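Local coordinates for surface presentation of antigens protein spaK (Salmonella typhimurium, PDB 2FM8) that chaperones type III secretion effectors such as SipA, SopA, SopE and SopE2, storing them in the bacterial cytoplasm in a secretion-competent state, at residues M1-I6 / V47-V52; C81-R85 / A102-F108. All coordinates share one frame; numbering follows the deposited sequence.

Interaction 1 of 2, residues M1-I6 / V47-V52; sequences MQHLDI and VKDDDV
The flat amide of Q2 and the carboxylate of D50 meet with their side chains crossing at about a right angle and their planes 89° apart. Which amide atom faces the acid is uncertain, since the amide is probably turned over in the model; as built, Q2 OE1 lies 2.8 Å from D50 OD1, about as near as to the other carboxylate oxygen. The carbonyl of M1 comes close too, M1 O to D50 OD1 at 3.3 Å, but both are acceptors and no hydrogen bond joins them. D50 sits in the corner of a beta hairpin: strands 43-48 and 51-57 are linked by a type I' turn from K48 to D51, closed by K48 N to D51 O (2.8 Å) and D51 N to K48 O (2.9 Å). On the hairpin legs, the contact turns apolar. V52 spreads its two methyls between two partners: CG2 takes L4 CD2 at 3.8 Å, the side chains crossing near a right angle, while CG1, anti to the backbone N (chi1 178°), meets I6 CD1 tip to tip at 4.1 Å. V47 and I6 instead slide past each other in opposite directions, with V47 CG2 3.8 Å from I6 CB. I6 opens helix 6-17, whose N-cap is D5, its OD1 weakly hydrogen-bonded to E8 N. K48 packs on the backbone of another protein's chain in the assembly.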
loop_
_atom_site.group_PDB
_atom_site.type_symbol
_atom_site.label_atom_id
_atom_site.label_comp_id
_atom_site.label_asym_id
_atom_site.label_seq_id
_atom_site.Cartn_x
_atom_site.Cartn_y
_atom_site.Cartn_z
ATOM N N MET A 1 28.807 -20.714 -5.447
ATOM C CA MET A 1 27.922 -19.495 -5.603
ATOM C C MET A 1 28.427 -18.608 -6.742
ATOM O O MET A 1 27.986 -17.468 -6.917
ATOM C CB MET A 1 27.866 -18.692 -4.289
ATOM C CG MET A 1 26.610 -17.807 -4.090
ATOM S SD MET A 1 24.977 -18.637 -3.987
ATOM C CE MET A 1 25.389 -20.244 -3.323
ATOM N N GLN A 2 29.275 -19.206 -7.569
ATOM C CA GLN A 2 30.327 -18.498 -8.305
ATOM C C GLN A 2 30.828 -19.374 -9.465
ATOM O O GLN A 2 31.310 -18.880 -10.485
ATOM C CB GLN A 2 31.493 -18.206 -7.348
ATOM C CG GLN A 2 32.022 -16.788 -7.409
ATOM C CD GLN A 2 31.019 -15.775 -6.889
ATOM O OE1 GLN A 2 30.468 -14.990 -7.662
ATOM N NE2 GLN A 2 30.769 -15.789 -5.574
ATOM N N HIS A 3 30.759 -20.686 -9.250
ATOM C CA HIS A 3 30.836 -21.686 -10.300
ATOM C C HIS A 3 29.405 -22.149 -10.662
ATOM O O HIS A 3 29.240 -23.124 -11.404
ATOM C CB HIS A 3 31.668 -22.868 -9.775
ATOM C CG HIS A 3 32.300 -23.712 -10.843
ATOM N ND1 HIS A 3 31.713 -24.868 -11.324
ATOM C CD2 HIS A 3 33.483 -23.591 -11.494
ATOM C CE1 HIS A 3 32.504 -25.413 -12.235
ATOM N NE2 HIS A 3 33.582 -24.658 -12.358
ATOM N N LEU A 4 28.376 -21.452 -10.158
ATOM C CA LEU A 4 26.991 -21.969 -10.222
ATOM C C LEU A 4 26.433 -21.962 -11.639
ATOM O O LEU A 4 26.401 -20.925 -12.294
ATOM C CB LEU A 4 26.030 -21.182 -9.319
ATOM C CG LEU A 4 24.558 -21.655 -9.430
ATOM C CD1 LEU A 4 24.368 -23.014 -8.780
ATOM C CD2 LEU A 4 23.610 -20.688 -8.833
ATOM N N ASP A 5 25.968 -23.117 -12.098
ATOM C CA ASP A 5 25.375 -23.214 -13.417
ATOM C C ASP A 5 23.871 -23.335 -13.227
ATOM O O ASP A 5 23.369 -24.398 -12.868
ATOM C CB ASP A 5 25.949 -24.416 -14.165
ATOM C CG ASP A 5 25.547 -24.448 -15.636
ATOM O OD1 ASP A 5 24.545 -23.825 -16.050
ATOM O OD2 ASP A 5 26.256 -25.112 -16.397
ATOM N N ILE A 6 23.157 -22.238 -13.463
ATOM C CA ILE A 6 21.707 -22.201 -13.216
ATOM C C ILE A 6 20.902 -23.122 -14.168
ATOM O O ILE A 6 19.969 -23.809 -13.746
ATOM C CB ILE A 6 21.164 -20.727 -13.178
ATOM C CG1 ILE A 6 19.735 -20.683 -12.628
ATOM C CG2 ILE A 6 21.213 -20.058 -14.539
ATOM C CD1 ILE A 6 19.599 -21.206 -11.225
ATOM N N VAL A 47 19.643 -15.297 -12.341
ATOM C CA VAL A 47 20.780 -14.926 -11.503
ATOM C C VAL A 47 21.091 -13.445 -11.690
ATOM O O VAL A 47 21.308 -12.956 -12.805
ATOM C CB VAL A 47 22.022 -15.761 -11.821
ATOM C CG1 VAL A 47 23.187 -15.396 -10.887
ATOM C CG2 VAL A 47 21.682 -17.239 -11.713
ATOM N N LYS A 48 21.122 -12.734 -10.582
ATOM C CA LYS A 48 21.293 -11.313 -10.610
ATOM C C LYS A 48 22.375 -11.043 -9.594
ATOM O O LYS A 48 22.143 -11.162 -8.397
ATOM C CB LYS A 48 19.979 -10.624 -10.258
ATOM C CG LYS A 48 19.836 -9.197 -10.780
ATOM C CD LYS A 48 18.386 -8.701 -10.556
ATOM C CE LYS A 48 18.240 -7.173 -10.728
ATOM N NZ LYS A 48 17.334 -6.570 -9.661
ATOM N N ASP A 49 23.577 -10.769 -10.105
ATOM C CA ASP A 49 24.783 -10.569 -9.301
ATOM C C ASP A 49 24.833 -11.478 -8.071
ATOM O O ASP A 49 24.694 -11.032 -6.907
ATOM C CB ASP A 49 24.976 -9.069 -8.968
ATOM C CG ASP A 49 26.041 -8.391 -9.877
ATOM O OD1 ASP A 49 26.859 -9.113 -10.533
ATOM O OD2 ASP A 49 26.070 -7.134 -9.919
ATOM N N ASP A 50 25.005 -12.763 -8.375
ATOM C CA ASP A 50 25.134 -13.833 -7.381
ATOM C C ASP A 50 23.900 -14.076 -6.473
ATOM O O ASP A 50 24.010 -14.776 -5.472
ATOM C CB ASP A 50 26.385 -13.601 -6.525
ATOM C CG ASP A 50 27.667 -13.592 -7.356
ATOM O OD1 ASP A 50 27.776 -14.441 -8.274
ATOM O OD2 ASP A 50 28.548 -12.737 -7.090
ATOM N N ASP A 51 22.745 -13.506 -6.825
ATOM C CA ASP A 51 21.478 -13.836 -6.183
ATOM C C ASP A 51 20.657 -14.633 -7.194
ATOM O O ASP A 51 20.544 -14.233 -8.341
ATOM C CB ASP A 51 20.687 -12.579 -5.836
ATOM C CG ASP A 51 21.365 -11.701 -4.789
ATOM O OD1 ASP A 51 21.857 -12.230 -3.785
ATOM O OD2 ASP A 51 21.361 -10.467 -4.961
ATOM N N VAL A 52 20.086 -15.747 -6.762
ATOM C CA VAL A 52 19.121 -16.461 -7.579
ATOM C C VAL A 52 17.684 -16.052 -7.223
ATOM O O VAL A 52 17.256 -16.178 -6.081
ATOM C CB VAL A 52 19.293 -17.963 -7.465
ATOM C CG1 VAL A 52 18.232 -18.675 -8.287
ATOM C CG2 VAL A 52 20.688 -18.350 -7.969
#

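Interaction 2 of 2, residues C81-R85 / A102-F108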
loop_
_atom_site.group_PDB
_atom_site.type_symbol
_atom_site.label_atom_id
_atom_site.label_comp_id
_atom_site.label_asym_id
_atom_site.label_seq_id
_atom_site.Cartn_x
_atom_site.Cartn_y
_atom_site.Cartn_z
ATOM N N CYS A 81 7.950 -18.603 3.973
ATOM C CA CYS A 81 8.437 -19.370 2.844
ATOM C C CYS A 81 9.821 -19.889 3.218
ATOM O O CYS A 81 10.780 -19.109 3.327
ATOM C CB CYS A 81 8.499 -18.501 1.609
ATOM S SG CYS A 81 9.189 -19.331 0.218
ATOM N N HIS A 82 9.907 -21.196 3.408
ATOM C CA HIS A 82 11.103 -21.836 3.949
ATOM C C HIS A 82 12.329 -21.774 3.021
ATOM O O HIS A 82 13.430 -21.970 3.497
ATOM C CB HIS A 82 10.833 -23.321 4.290
ATOM C CG HIS A 82 9.747 -23.540 5.302
ATOM N ND1 HIS A 82 9.816 -23.066 6.597
ATOM C CD2 HIS A 82 8.569 -24.210 5.212
ATOM C CE1 HIS A 82 8.723 -23.420 7.256
ATOM N NE2 HIS A 82 7.944 -24.110 6.436
ATOM N N PHE A 83 12.147 -21.512 1.727
ATOM C CA PHE A 83 13.277 -21.534 0.765
ATOM C C PHE A 83 13.762 -20.129 0.345
ATOM O O PHE A 83 14.704 -19.988 -0.449
ATOM C CB PHE A 83 12.974 -22.428 -0.464
ATOM C CG PHE A 83 11.746 -22.018 -1.228
ATOM C CD1 PHE A 83 11.799 -20.991 -2.156
ATOM C CD2 PHE A 83 10.527 -22.634 -0.993
ATOM C CE1 PHE A 83 10.653 -20.590 -2.840
ATOM C CE2 PHE A 83 9.381 -22.228 -1.671
ATOM C CZ PHE A 83 9.451 -21.217 -2.595
ATOM N N ALA A 84 13.137 -19.103 0.905
ATOM C CA ALA A 84 13.479 -17.728 0.612
ATOM C C ALA A 84 14.387 -17.148 1.701
ATOM O O ALA A 84 14.256 -17.460 2.896
ATOM C CB ALA A 84 12.216 -16.881 0.482
ATOM N N ARG A 85 15.302 -16.293 1.272
ATOM C CA ARG A 85 16.077 -15.501 2.205
ATOM C C ARG A 85 15.112 -14.657 2.990
ATOM O O ARG A 85 14.215 -14.095 2.421
ATOM C CB ARG A 85 17.011 -14.563 1.472
ATOM C CG ARG A 85 18.251 -15.172 1.067
ATOM C CD ARG A 85 19.269 -14.109 0.932
ATOM N NE ARG A 85 20.477 -14.606 0.276
ATOM C CZ ARG A 85 21.524 -15.135 0.908
ATOM N NH1 ARG A 85 21.528 -15.298 2.227
ATOM N NH2 ARG A 85 22.574 -15.530 0.199
ATOM N N ALA A 102 10.845 -14.738 -5.102
ATOM C CA ALA A 102 11.611 -15.435 -4.085
ATOM C C ALA A 102 13.100 -15.192 -4.331
ATOM O O ALA A 102 13.620 -15.521 -5.415
ATOM C CB ALA A 102 11.312 -16.912 -4.150
ATOM N N LEU A 103 13.765 -14.571 -3.368
ATOM C CA LEU A 103 15.204 -14.517 -3.349
ATOM C C LEU A 103 15.609 -15.807 -2.688
ATOM O O LEU A 103 15.491 -15.957 -1.494
ATOM C CB LEU A 103 15.703 -13.307 -2.538
ATOM C CG LEU A 103 17.217 -13.188 -2.335
ATOM C CD1 LEU A 103 17.905 -13.109 -3.662
ATOM C CD2 LEU A 103 17.552 -11.981 -1.493
ATOM N N VAL A 104 16.077 -16.754 -3.480
ATOM C CA VAL A 104 16.301 -18.107 -2.991
ATOM C C VAL A 104 17.487 -18.198 -2.016
ATOM O O VAL A 104 18.585 -17.719 -2.312
ATOM C CB VAL A 104 16.570 -19.074 -4.130
ATOM C CG1 VAL A 104 16.683 -20.492 -3.599
ATOM C CG2 VAL A 104 15.465 -18.989 -5.198
ATOM N N HIS A 105 17.264 -18.865 -0.888
ATOM C CA HIS A 105 18.317 -19.061 0.084
ATOM C C HIS A 105 19.340 -20.049 -0.508
ATOM O O HIS A 105 18.940 -21.013 -1.129
ATOM C CB HIS A 105 17.724 -19.589 1.393
ATOM C CG HIS A 105 18.696 -19.580 2.538
ATOM N ND1 HIS A 105 19.772 -20.438 2.606
ATOM C CD2 HIS A 105 18.769 -18.796 3.641
ATOM C CE1 HIS A 105 20.458 -20.193 3.713
ATOM N NE2 HIS A 105 19.873 -19.199 4.356
ATOM N N PRO A 106 20.658 -19.795 -0.349
ATOM C CA PRO A 106 21.675 -20.727 -0.873
ATOM C C PRO A 106 21.580 -22.197 -0.420
ATOM O O PRO A 106 22.004 -23.074 -1.152
ATOM C CB PRO A 106 23.003 -20.100 -0.423
ATOM C CG PRO A 106 22.697 -18.693 -0.164
ATOM C CD PRO A 106 21.274 -18.616 0.277
ATOM N N ASP A 107 21.024 -22.460 0.762
ATOM C CA ASP A 107 20.700 -23.827 1.204
ATOM C C ASP A 107 19.884 -24.575 0.171
ATOM O O ASP A 107 19.915 -25.798 0.143
ATOM C CB ASP A 107 19.847 -23.808 2.475
ATOM C CG ASP A 107 20.627 -23.425 3.708
ATOM O OD1 ASP A 107 21.858 -23.280 3.644
ATOM O OD2 ASP A 107 19.989 -23.269 4.744
ATOM N N PHE A 108 19.113 -23.864 -0.643
ATOM C CA PHE A 108 18.304 -24.522 -1.685
ATOM C C PHE A 108 18.927 -24.484 -3.061
ATOM O O PHE A 108 18.270 -24.752 -4.067
ATOM C CB PHE A 108 16.895 -23.933 -1.668
ATOM C CG PHE A 108 16.130 -24.330 -0.454
ATOM C CD1 PHE A 108 15.359 -25.475 -0.461
ATOM C CD2 PHE A 108 16.243 -23.594 0.727
ATOM C CE1 PHE A 108 14.670 -25.865 0.680
ATOM C CE2 PHE A 108 15.570 -23.975 1.882
ATOM C CZ PHE A 108 14.774 -25.102 1.865
#
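R85 and F83 carry this contact, each through both backbone and side chain. The R85 chain runs extended from CG to NE across L103 toward P106, its CD 3.7 Å from L103 CD2 as the two side chains cross obliquely. Over one face of the R85 guanidinium sits P106 CD, offset toward the rim and 3.5 Å from R85 CZ, these side chains crossing near a right angle, with L103 CD2 at the guanidinium edge. R85 N gives its hydrogen to L103 O at 2.8 Å, the donor almost in line with the C=O. F83 O accepts from H105 N, also at 2.8 Å, the donor tilted 28° from the carbonyl plane, and V104 CA-H adds a contact to that same oxygen. These two bonds flank A84 and V104, a single bridge of antiparallel, non-hydrogen-bonded type, which ties the turn C81-A84 to the V104 end of strand 97-103; V104 in turn bonds to V52. The backbone holds F83 CB over the F108 ring as a CH-pi contact, 3.6 Å from the ring centroid and 8° off its normal. With F83 CG between the backbone N and the carbonyl carbon (chi1 58°), the F83 ring has C81 SG over one face and A102 CB at its edge, 4.0 Å from F83 CE1. F83 also packs on A118 of helix 112-132, and L103 on G86 of the second subunit.

Overall arrangement
Both contacts fasten loops to the same antiparallel sheet, through neighbouring strands 51-57 and 97-103, and their centres lie about 13 Å apart. They meet directly where V52 O and V104 N approach to 2.9 Å, probably a hydrogen bond, and where M1 CE packs on P106 CB at 3.8 Å. Interaction 1 is the more peripheral: mostly exposed residues at a hairpin turn, held by apolar side chains with no clear hydrogen bond across. Interaction 2 lies nearer the centre of the chain, buries more surface and adds two straight backbone bonds to its packing; it also borders helix 112-132 and the second subunit, where the R85 side chains of both copies come close.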